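Local structure of uncharacterized conserved protein YndB, AHSA1/START domain (Micromonospora chersina, 6V04) at residues A[155-160]-A[236-241]; A[161-166]-A[227-232]; A[165-170]-A[202-207]. The protein is of unknown function but, as a START/Bet v1-like protein encoded in the dynemicin biosynthetic locus, probably takes part in making dynemicin. One frame throughout, in Å; residues are numbered along the deposited sequence. Where two conformers were deposited one is given.

Contact 1. Residues A[155-160]-A[236-241]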
loop_
_atom_site.group_PDB
_atom_site.type_symbol
_atom_site.label_atom_id
_atom_site.label_comp_id
_atom_site.label_asym_id
_atom_site.label_seq_id
_atom_site.Cartn_x
_atom_site.Cartn_y
_atom_site.Cartn_z
ATOM N N VAL A 155 1.530 -10.001 -2.076
ATOM C CA VAL A 155 1.191 -10.669 -3.323
ATOM C C VAL A 155 0.773 -12.091 -2.982
ATOM O O VAL A 155 1.344 -12.717 -2.090
ATOM C CB VAL A 155 2.379 -10.618 -4.310
ATOM C CG1 VAL A 155 3.589 -11.367 -3.748
ATOM C CG2 VAL A 155 1.977 -11.165 -5.660
ATOM N N VAL A 156 -0.244 -12.588 -3.664
ATOM C CA VAL A 156 -0.697 -13.955 -3.450
ATOM C C VAL A 156 0.027 -14.858 -4.424
ATOM O O VAL A 156 -0.015 -14.643 -5.643
ATOM C CB VAL A 156 -2.219 -14.075 -3.610
ATOM C CG1 VAL A 156 -2.642 -15.542 -3.480
ATOM C CG2 VAL A 156 -2.905 -13.228 -2.559
ATOM N N LEU A 157 0.678 -15.872 -3.888
ATOM C CA LEU A 157 1.436 -16.824 -4.657
ATOM C C LEU A 157 0.680 -18.142 -4.734
ATOM O O LEU A 157 -0.092 -18.476 -3.830
ATOM C CB LEU A 157 2.813 -17.079 -4.028
ATOM C CG LEU A 157 3.697 -15.850 -3.792
ATOM C CD1 LEU A 157 4.971 -16.254 -3.070
ATOM C CD2 LEU A 157 4.018 -15.134 -5.084
ATOM N N PRO A 158 0.887 -18.924 -5.792
ATOM C CA PRO A 158 0.324 -20.275 -5.822
ATOM C C PRO A 158 0.889 -21.134 -4.700
ATOM O O PRO A 158 1.972 -20.879 -4.162
ATOM C CB PRO A 158 0.739 -20.812 -7.198
ATOM C CG PRO A 158 1.897 -19.968 -7.616
ATOM C CD PRO A 158 1.671 -18.610 -7.000
ATOM N N ASN A 159 0.111 -22.154 -4.339
ATOM C CA ASN A 159 0.512 -23.165 -3.359
ATOM C C ASN A 159 1.371 -24.247 -4.024
ATOM O O ASN A 159 1.056 -25.434 -4.001
ATOM C CB ASN A 159 -0.724 -23.784 -2.716
ATOM C CG ASN A 159 -1.440 -22.835 -1.770
ATOM O OD1 ASN A 159 -0.813 -22.042 -1.074
ATOM N ND2 ASN A 159 -2.763 -22.924 -1.735
ATOM N N GLY A 160 2.481 -23.816 -4.623
ATOM C CA GLY A 160 3.346 -24.699 -5.372
ATOM C C GLY A 160 4.596 -25.096 -4.606
ATOM O O GLY A 160 4.731 -24.868 -3.402
ATOM N N ARG A 236 -0.648 -18.661 -1.174
ATOM C CA ARG A 236 0.175 -18.197 -0.065
ATOM C C ARG A 236 0.352 -16.697 -0.200
ATOM O O ARG A 236 0.795 -16.220 -1.247
ATOM C CB ARG A 236 1.552 -18.867 -0.051
ATOM C CG ARG A 236 1.555 -20.252 0.563
ATOM C CD ARG A 236 2.973 -20.739 0.805
ATOM N NE ARG A 236 3.518 -21.433 -0.355
ATOM C CZ ARG A 236 3.266 -22.705 -0.645
ATOM N NH1 ARG A 236 2.466 -23.423 0.132
ATOM N NH2 ARG A 236 3.807 -23.257 -1.721
ATOM N N THR A 237 0.010 -15.953 0.844
ATOM C CA THR A 237 0.177 -14.507 0.797
ATOM C C THR A 237 1.564 -14.159 1.310
ATOM O O THR A 237 1.891 -14.417 2.473
ATOM C CB THR A 237 -0.891 -13.784 1.612
ATOM O OG1 THR A 237 -2.180 -14.088 1.078
ATOM C CG2 THR A 237 -0.671 -12.278 1.558
ATOM N N LEU A 238 2.387 -13.592 0.430
ATOM C CA LEU A 238 3.701 -13.082 0.780
ATOM C C LEU A 238 3.558 -11.602 1.085
ATOM O O LEU A 238 3.113 -10.837 0.227
ATOM C CB LEU A 238 4.653 -13.307 -0.385
ATOM C CG LEU A 238 6.005 -12.622 -0.264
ATOM C CD1 LEU A 238 6.783 -13.188 0.902
ATOM C CD2 LEU A 238 6.788 -12.774 -1.565
ATOM N N SER A 239 3.902 -11.204 2.304
ATOM C CA SER A 239 3.752 -9.823 2.735
ATOM C C SER A 239 5.080 -9.279 3.241
ATOM O O SER A 239 5.914 -10.010 3.791
ATOM C CB SER A 239 2.688 -9.685 3.827
ATOM O OG SER A 239 3.081 -10.321 5.032
ATOM N N VAL A 240 5.268 -7.980 3.050
ATOM C CA VAL A 240 6.447 -7.280 3.532
ATOM C C VAL A 240 6.002 -6.061 4.317
ATOM O O VAL A 240 4.992 -5.429 3.991
ATOM C CB VAL A 240 7.403 -6.867 2.396
ATOM C CG1 VAL A 240 6.707 -5.969 1.390
ATOM C CG2 VAL A 240 8.630 -6.159 2.991
ATOM N N SER A 241 6.747 -5.758 5.377
ATOM C CA SER A 241 6.641 -4.502 6.108
ATOM C C SER A 241 8.049 -3.968 6.295
ATOM O O SER A 241 8.930 -4.705 6.752
ATOM C CB SER A 241 5.981 -4.709 7.466
ATOM O OG SER A 241 5.978 -3.514 8.234
#

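Contact 2. Residues A[161-166]-A[227-232]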
loop_
_atom_site.group_PDB
_atom_site.type_symbol
_atom_site.label_atom_id
_atom_site.label_comp_id
_atom_site.label_asym_id
_atom_site.label_seq_id
_atom_site.Cartn_x
_atom_site.Cartn_y
_atom_site.Cartn_z
ATOM N N SER A 161 5.537 -25.698 -5.341
ATOM C CA SER A 161 6.757 -26.228 -4.739
ATOM C C SER A 161 7.760 -25.137 -4.365
ATOM O O SER A 161 8.510 -25.306 -3.397
ATOM C CB SER A 161 7.421 -27.222 -5.694
ATOM O OG SER A 161 7.811 -26.585 -6.899
ATOM N N TRP A 162 7.826 -24.039 -5.114
ATOM C CA TRP A 162 8.738 -22.956 -4.767
ATOM C C TRP A 162 8.123 -22.133 -3.650
ATOM O O TRP A 162 6.945 -21.768 -3.718
ATOM C CB TRP A 162 9.020 -22.058 -5.978
ATOM C CG TRP A 162 10.038 -20.952 -5.739
ATOM C CD1 TRP A 162 11.394 -21.037 -5.894
ATOM C CD2 TRP A 162 9.772 -19.600 -5.326
ATOM N NE1 TRP A 162 11.989 -19.831 -5.598
ATOM C CE2 TRP A 162 11.017 -18.929 -5.254
ATOM C CE3 TRP A 162 8.607 -18.889 -5.018
ATOM C CZ2 TRP A 162 11.125 -17.592 -4.869
ATOM C CZ3 TRP A 162 8.724 -17.556 -4.641
ATOM C CH2 TRP A 162 9.976 -16.923 -4.570
ATOM N N HIS A 163 8.924 -21.831 -2.628
ATOM C CA HIS A 163 8.509 -20.961 -1.541
ATOM C C HIS A 163 9.539 -19.850 -1.373
ATOM O O HIS A 163 10.742 -20.116 -1.478
ATOM C CB HIS A 163 8.363 -21.775 -0.238
ATOM C CG HIS A 163 7.630 -21.057 0.852
ATOM N ND1 HIS A 163 8.146 -19.956 1.500
ATOM C CD2 HIS A 163 6.435 -21.309 1.436
ATOM C CE1 HIS A 163 7.285 -19.536 2.409
ATOM N NE2 HIS A 163 6.239 -20.346 2.395
ATOM N N PRO A 164 9.105 -18.612 -1.110
ATOM C CA PRO A 164 10.054 -17.480 -1.083
ATOM C C PRO A 164 10.948 -17.426 0.151
ATOM O O PRO A 164 11.937 -16.678 0.135
ATOM C CB PRO A 164 9.133 -16.251 -1.137
ATOM C CG PRO A 164 7.838 -16.755 -0.546
ATOM C CD PRO A 164 7.708 -18.135 -1.068
ATOM N N LEU A 165 10.625 -18.145 1.228
ATOM C CA LEU A 165 11.342 -17.991 2.484
ATOM C C LEU A 165 12.188 -19.219 2.789
ATOM O O LEU A 165 11.981 -19.922 3.790
ATOM C CB LEU A 165 10.372 -17.678 3.632
ATOM C CG LEU A 165 9.610 -16.364 3.439
ATOM C CD1 LEU A 165 8.746 -16.061 4.661
ATOM C CD2 LEU A 165 10.580 -15.204 3.161
ATOM N N ARG A 166 13.169 -19.471 1.925
ATOM C CA ARG A 166 14.152 -20.527 2.104
ATOM C C ARG A 166 15.527 -19.935 1.864
ATOM O O ARG A 166 15.683 -19.038 1.031
ATOM C CB ARG A 166 13.936 -21.673 1.136
ATOM C CG ARG A 166 12.585 -22.374 1.273
ATOM C CD ARG A 166 12.373 -23.297 0.103
ATOM N NE ARG A 166 11.113 -24.041 0.195
ATOM C CZ ARG A 166 10.488 -24.565 -0.849
ATOM N NH1 ARG A 166 11.004 -24.443 -2.067
ATOM N NH2 ARG A 166 9.343 -25.215 -0.674
ATOM N N VAL A 227 9.206 -9.944 6.652
ATOM C CA VAL A 227 8.586 -10.635 5.527
ATOM C C VAL A 227 7.944 -11.905 6.075
ATOM O O VAL A 227 8.557 -12.619 6.876
ATOM C CB VAL A 227 9.625 -10.977 4.444
ATOM C CG1 VAL A 227 8.970 -11.683 3.260
ATOM C CG2 VAL A 227 10.344 -9.727 3.982
ATOM N N ARG A 228 6.716 -12.182 5.663
ATOM C CA ARG A 228 6.006 -13.344 6.170
ATOM C C ARG A 228 5.204 -13.973 5.049
ATOM O O ARG A 228 4.833 -13.309 4.083
ATOM C CB ARG A 228 5.082 -12.964 7.333
ATOM C CG ARG A 228 5.731 -12.038 8.344
ATOM C CD ARG A 228 5.123 -12.154 9.732
ATOM N NE ARG A 228 5.462 -10.996 10.558
ATOM C CZ ARG A 228 6.687 -10.711 10.996
ATOM N NH1 ARG A 228 7.716 -11.491 10.687
ATOM N NH2 ARG A 228 6.888 -9.631 11.739
ATOM N N THR A 229 4.932 -15.264 5.190
ATOM C CA THR A 229 3.993 -15.947 4.316
ATOM C C THR A 229 2.874 -16.538 5.161
ATOM O O THR A 229 3.109 -17.062 6.252
ATOM C CB THR A 229 4.686 -17.037 3.489
ATOM O OG1 THR A 229 5.465 -17.877 4.348
ATOM C CG2 THR A 229 5.565 -16.422 2.437
ATOM N N GLU A 230 1.647 -16.401 4.671
ATOM C CA GLU A 230 0.473 -16.945 5.338
ATOM C C GLU A 230 -0.226 -17.882 4.365
ATOM O O GLU A 230 -0.602 -17.445 3.262
ATOM C CB GLU A 230 -0.480 -15.838 5.791
ATOM C CG GLU A 230 -1.750 -16.388 6.410
ATOM C CD GLU A 230 -2.523 -15.369 7.229
ATOM O OE1 GLU A 230 -1.906 -14.411 7.739
ATOM O OE2 GLU A 230 -3.754 -15.533 7.363
ATOM N N PRO A 231 -0.434 -19.151 4.700
ATOM C CA PRO A 231 -1.078 -20.057 3.750
ATOM C C PRO A 231 -2.576 -19.824 3.680
ATOM O O PRO A 231 -3.204 -19.349 4.631
ATOM C CB PRO A 231 -0.755 -21.449 4.304
ATOM C CG PRO A 231 -0.462 -21.244 5.743
ATOM C CD PRO A 231 0.022 -19.841 5.920
ATOM N N GLY A 232 -3.139 -20.162 2.524
ATOM C CA GLY A 232 -4.570 -20.050 2.320
ATOM C C GLY A 232 -5.024 -20.882 1.144
ATOM O O GLY A 232 -4.224 -21.268 0.287
#

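Contact 3. Residues A[165-170]-A[202-207]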
loop_
_atom_site.group_PDB
_atom_site.type_symbol
_atom_site.label_atom_id
_atom_site.label_comp_id
_atom_site.label_asym_id
_atom_site.label_seq_id
_atom_site.Cartn_x
_atom_site.Cartn_y
_atom_site.Cartn_z
ATOM N N LEU A 165 10.625 -18.145 1.228
ATOM C CA LEU A 165 11.342 -17.991 2.484
ATOM C C LEU A 165 12.188 -19.219 2.789
ATOM O O LEU A 165 11.981 -19.922 3.790
ATOM C CB LEU A 165 10.372 -17.678 3.632
ATOM C CG LEU A 165 9.610 -16.364 3.439
ATOM C CD1 LEU A 165 8.746 -16.061 4.661
ATOM C CD2 LEU A 165 10.580 -15.204 3.161
ATOM N N ARG A 166 13.169 -19.471 1.925
ATOM C CA ARG A 166 14.152 -20.527 2.104
ATOM C C ARG A 166 15.527 -19.935 1.864
ATOM O O ARG A 166 15.683 -19.038 1.031
ATOM C CB ARG A 166 13.936 -21.673 1.136
ATOM C CG ARG A 166 12.585 -22.374 1.273
ATOM C CD ARG A 166 12.373 -23.297 0.103
ATOM N NE ARG A 166 11.113 -24.041 0.195
ATOM C CZ ARG A 166 10.488 -24.565 -0.849
ATOM N NH1 ARG A 166 11.004 -24.443 -2.067
ATOM N NH2 ARG A 166 9.343 -25.215 -0.674
ATOM N N GLU A 167 16.530 -20.444 2.580
ATOM C CA GLU A 167 17.863 -19.894 2.360
ATOM C C GLU A 167 18.244 -20.007 0.895
ATOM O O GLU A 167 18.905 -19.110 0.351
ATOM C CB GLU A 167 18.893 -20.595 3.244
ATOM C CG GLU A 167 18.944 -20.065 4.681
ATOM C CD GLU A 167 19.342 -18.588 4.779
ATOM O OE1 GLU A 167 19.714 -17.983 3.747
ATOM O OE2 GLU A 167 19.283 -18.031 5.899
ATOM N N GLU A 168 17.799 -21.068 0.230
ATOM C CA GLU A 168 18.155 -21.318 -1.156
ATOM C C GLU A 168 17.229 -20.638 -2.162
ATOM O O GLU A 168 17.470 -20.766 -3.367
ATOM C CB GLU A 168 18.197 -22.830 -1.419
ATOM C CG GLU A 168 16.851 -23.548 -1.465
ATOM C CD GLU A 168 16.405 -24.101 -0.123
ATOM O OE1 GLU A 168 16.945 -23.685 0.928
ATOM O OE2 GLU A 168 15.511 -24.978 -0.127
ATOM N N THR A 169 16.185 -19.918 -1.720
ATOM C CA THR A 169 15.335 -19.165 -2.644
ATOM C C THR A 169 15.320 -17.657 -2.427
ATOM O O THR A 169 14.842 -16.939 -3.312
ATOM C CB THR A 169 13.874 -19.654 -2.591
ATOM O OG1 THR A 169 13.346 -19.482 -1.269
ATOM C CG2 THR A 169 13.773 -21.118 -2.997
ATOM N N VAL A 170 15.796 -17.141 -1.287
ATOM C CA VAL A 170 15.649 -15.706 -1.046
ATOM C C VAL A 170 16.380 -14.883 -2.100
ATOM O O VAL A 170 15.905 -13.807 -2.481
ATOM C CB VAL A 170 16.110 -15.334 0.379
ATOM C CG1 VAL A 170 15.069 -15.775 1.404
ATOM C CG2 VAL A 170 17.489 -15.908 0.686
ATOM N N TRP A 202 20.095 -10.661 10.015
ATOM C CA TRP A 202 19.311 -11.592 9.205
ATOM C C TRP A 202 18.836 -12.767 10.054
ATOM O O TRP A 202 19.653 -13.454 10.674
ATOM C CB TRP A 202 20.171 -12.092 8.047
ATOM C CG TRP A 202 19.550 -13.126 7.141
ATOM C CD1 TRP A 202 19.599 -14.482 7.290
ATOM C CD2 TRP A 202 18.823 -12.880 5.933
ATOM N NE1 TRP A 202 18.929 -15.097 6.253
ATOM C CE2 TRP A 202 18.446 -14.134 5.408
ATOM C CE3 TRP A 202 18.444 -11.724 5.250
ATOM C CZ2 TRP A 202 17.736 -14.257 4.225
ATOM C CZ3 TRP A 202 17.731 -11.848 4.080
ATOM C CH2 TRP A 202 17.380 -13.100 3.578
ATOM N N GLN A 203 17.519 -12.993 10.084
ATOM C CA GLN A 203 16.927 -14.116 10.813
ATOM C C GLN A 203 15.837 -14.727 9.943
ATOM O O GLN A 203 14.779 -14.124 9.756
ATOM C CB GLN A 203 16.353 -13.675 12.161
ATOM C CG GLN A 203 17.379 -13.112 13.141
ATOM C CD GLN A 203 18.428 -14.123 13.565
ATOM O OE1 GLN A 203 18.196 -15.332 13.536
ATOM N NE2 GLN A 203 19.596 -13.625 13.964
ATOM N N LEU A 204 16.079 -15.929 9.437
ATOM C CA LEU A 204 15.117 -16.605 8.574
ATOM C C LEU A 204 14.553 -17.813 9.307
ATOM O O LEU A 204 15.308 -18.698 9.721
ATOM C CB LEU A 204 15.768 -17.023 7.257
ATOM C CG LEU A 204 14.898 -17.851 6.308
ATOM C CD1 LEU A 204 13.630 -17.099 5.938
ATOM C CD2 LEU A 204 15.679 -18.213 5.056
ATOM N N ASP A 205 13.229 -17.827 9.481
ATOM C CA ASP A 205 12.482 -18.987 9.970
ATOM C C ASP A 205 11.880 -19.632 8.724
ATOM O O ASP A 205 10.925 -19.106 8.147
ATOM C CB ASP A 205 11.422 -18.547 10.975
ATOM C CG ASP A 205 10.730 -19.712 11.663
ATOM O OD1 ASP A 205 11.154 -20.879 11.502
ATOM O OD2 ASP A 205 9.747 -19.444 12.386
ATOM N N ARG A 206 12.479 -20.743 8.291
ATOM C CA ARG A 206 12.188 -21.321 6.981
ATOM C C ARG A 206 10.685 -21.477 6.743
ATOM O O ARG A 206 9.973 -22.068 7.557
ATOM C CB ARG A 206 12.892 -22.673 6.857
ATOM C CG ARG A 206 12.727 -23.356 5.509
ATOM C CD ARG A 206 13.513 -24.618 5.427
ATOM N NE ARG A 206 13.351 -25.288 4.140
ATOM C CZ ARG A 206 14.182 -25.149 3.111
ATOM N NH1 ARG A 206 15.256 -24.373 3.214
ATOM N NH2 ARG A 206 13.951 -25.798 1.982
ATOM N N GLU A 207 10.216 -20.916 5.617
ATOM C CA GLU A 207 8.820 -20.983 5.150
ATOM C C GLU A 207 7.821 -20.399 6.151
ATOM O O GLU A 207 6.633 -20.755 6.136
ATOM C CB GLU A 207 8.428 -22.414 4.763
ATOM C CG GLU A 207 9.200 -22.899 3.535
ATOM C CD GLU A 207 8.745 -24.235 2.993
ATOM O OE1 GLU A 207 7.722 -24.793 3.470
ATOM O OE2 GLU A 207 9.443 -24.754 2.089
#

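Contact 1. Residues A[155-160]-A[236-241]
V155 and L238 form an antiparallel hydrogen-bonded pair at an outer strand of a seven-stranded sheet. V155 N donates to L238 O at 2.9 Å, and L238 N returns to V155 O. Their side chains lie side by side, with V155 CG1 4.0 Å from L238 CB. V156 and T237 follow as a non-hydrogen-bonded pair. Their side chains are on the other face, where V156 CG2 meets T237 OG1. The hydroxyl's hydrogen bond goes to R234 NH2. L157 pairs with R236. L157 N reaches R236 O at 2.7 Å in an almost straight bond (173°), and R236 N donates back to L157 O. L157 CD1 touches L238 CB on the face it shares with V155. From P158 on, the chain leaves the strand. N159 centres an inverse gamma turn, and its CA sits 3.5 Å above one face of the R236 guanidinium, toward the rim. N159 ND2 is held by G232 O. G160 O lies at the edge of the same guanidinium. A bend at chi3 (-89°) sets R236 NE beside this turn. Helix 252-277 covers V155 with L270 and L238 with A273, while P164 packs on L157. Strand 223-230 flanks strand 236-243 on its other side.

Contact 2. Residues A[161-166]-A[227-232]
L165 and T229 come nearest in backbone, 7.8 Å between CA atoms, where the irregular segment 161-166 passes strand 227-230 and the two meet through side chains. The sheet and the long helix 252-277 are consistent with a second helix-grip unit of the Bet v1-like kind, and the loop lies on the sheet face bearing V227 and T229. H163 and T229 meet tip to tip. The imidazole turns its edge to the threonine, with H163 CE1 3.1 Å from T229 OG1. On that ring, ND1 accepts from L165 N at 3.1 Å, nearly straight (166°) and in the ring plane, which fixes the ring's rotation. An alanine at H163 would probably leave L165 N without this acceptor and open a gap beside T229 OG1. P164 CG touches T229 CG2 at 3.8 Å. For L165, chi1 -62° places CG anti to the carbonyl carbon; from there CD1 approaches T229 OG1 and CD2 packs on V227 CG1 at 3.9 Å. P164 and V227 both also touch L238 of the next strand. R166 folds back over the loop, its guanidinium face on H163 CB. R166 NH1 and NH2 both donate end-on to S161 O, NH2 at 2.8 Å.

Contact 3. Residues A[165-170]-A[202-207]
L165 meets E207 where the loop 165-170 crosses the end of strand 202-205, at the turn of the beta-hairpin that strand 196-205 forms with strand 209-214. This hairpin belongs to a sheet whose strand order is consistent with a helix-grip, Bet v1-like fold.

One backbone hydrogen bond joins the segments: E207 N donates to L165 O at 2.7 Å. E207 has a positive phi (59°) in the hairpin turn. Within the loop, R166 O accepts from both T169 N and V170 N, so the chain bends tightly there.

Two salt bridges follow, built differently. R166 approaches E207 side-on, and both NE and NH2 donate to the single oxygen OE2. R166 NE is 2.6 Å from E207 OE2 and comes in on the anti side. R166 NH2 reaches the same oxygen from above the carboxylate plane. R206 instead meets E168 end-on, with one nitrogen to each oxygen and the two planes nearly coplanar. R206 NH1 to E168 OE1 is 2.9 Å, and R206 NH2 to E168 OE2 is 2.7 Å. The aliphatic part of R166 covers R206: R166 CG lies over the centre of the R206 guanidinium, 3.6 Å above its plane. Their like charges are close, which the two glutamates probably offset.

A further hydrogen bond runs from W202 NE1 to E167 OE2, in the indole plane and on the syn side of the carboxylate. A bend at chi2 (-62°) turns E167 CD toward L204 CD2.

Apolar contacts complete the interface. L204 CD1 packs on L165 CB, and V170 meets W202 tip to tip, CG2 to CZ2 at 3.9 Å. E167 N is buried here with no polar partner, and the L204 methyl CD2 presses on it at 3.4 Å.

Overall arrangement
The three contacts lie on the same side of the chain's centre and reach one antiparallel sheet, whose face is crossed by helix 252-277. Contact 1 pairs the outer strand 151-157 with 236-243. Contact 2 is one strand further in, on 223-230, about 6 Å from contact 1 between centres. Contact 3 reaches strand 196-205 and is about 9 Å from contact 2 and 14 Å from contact 1 between centres. Along the chain, contacts 2 and 3 are nested inside the loop closed by contact 1, and they share L165 and R166. Residues 158-170 run from the sheet's edge strand across several strands toward helix 170-173, tying non-neighbouring strands of this half together, away from the magnesium-binding Q149.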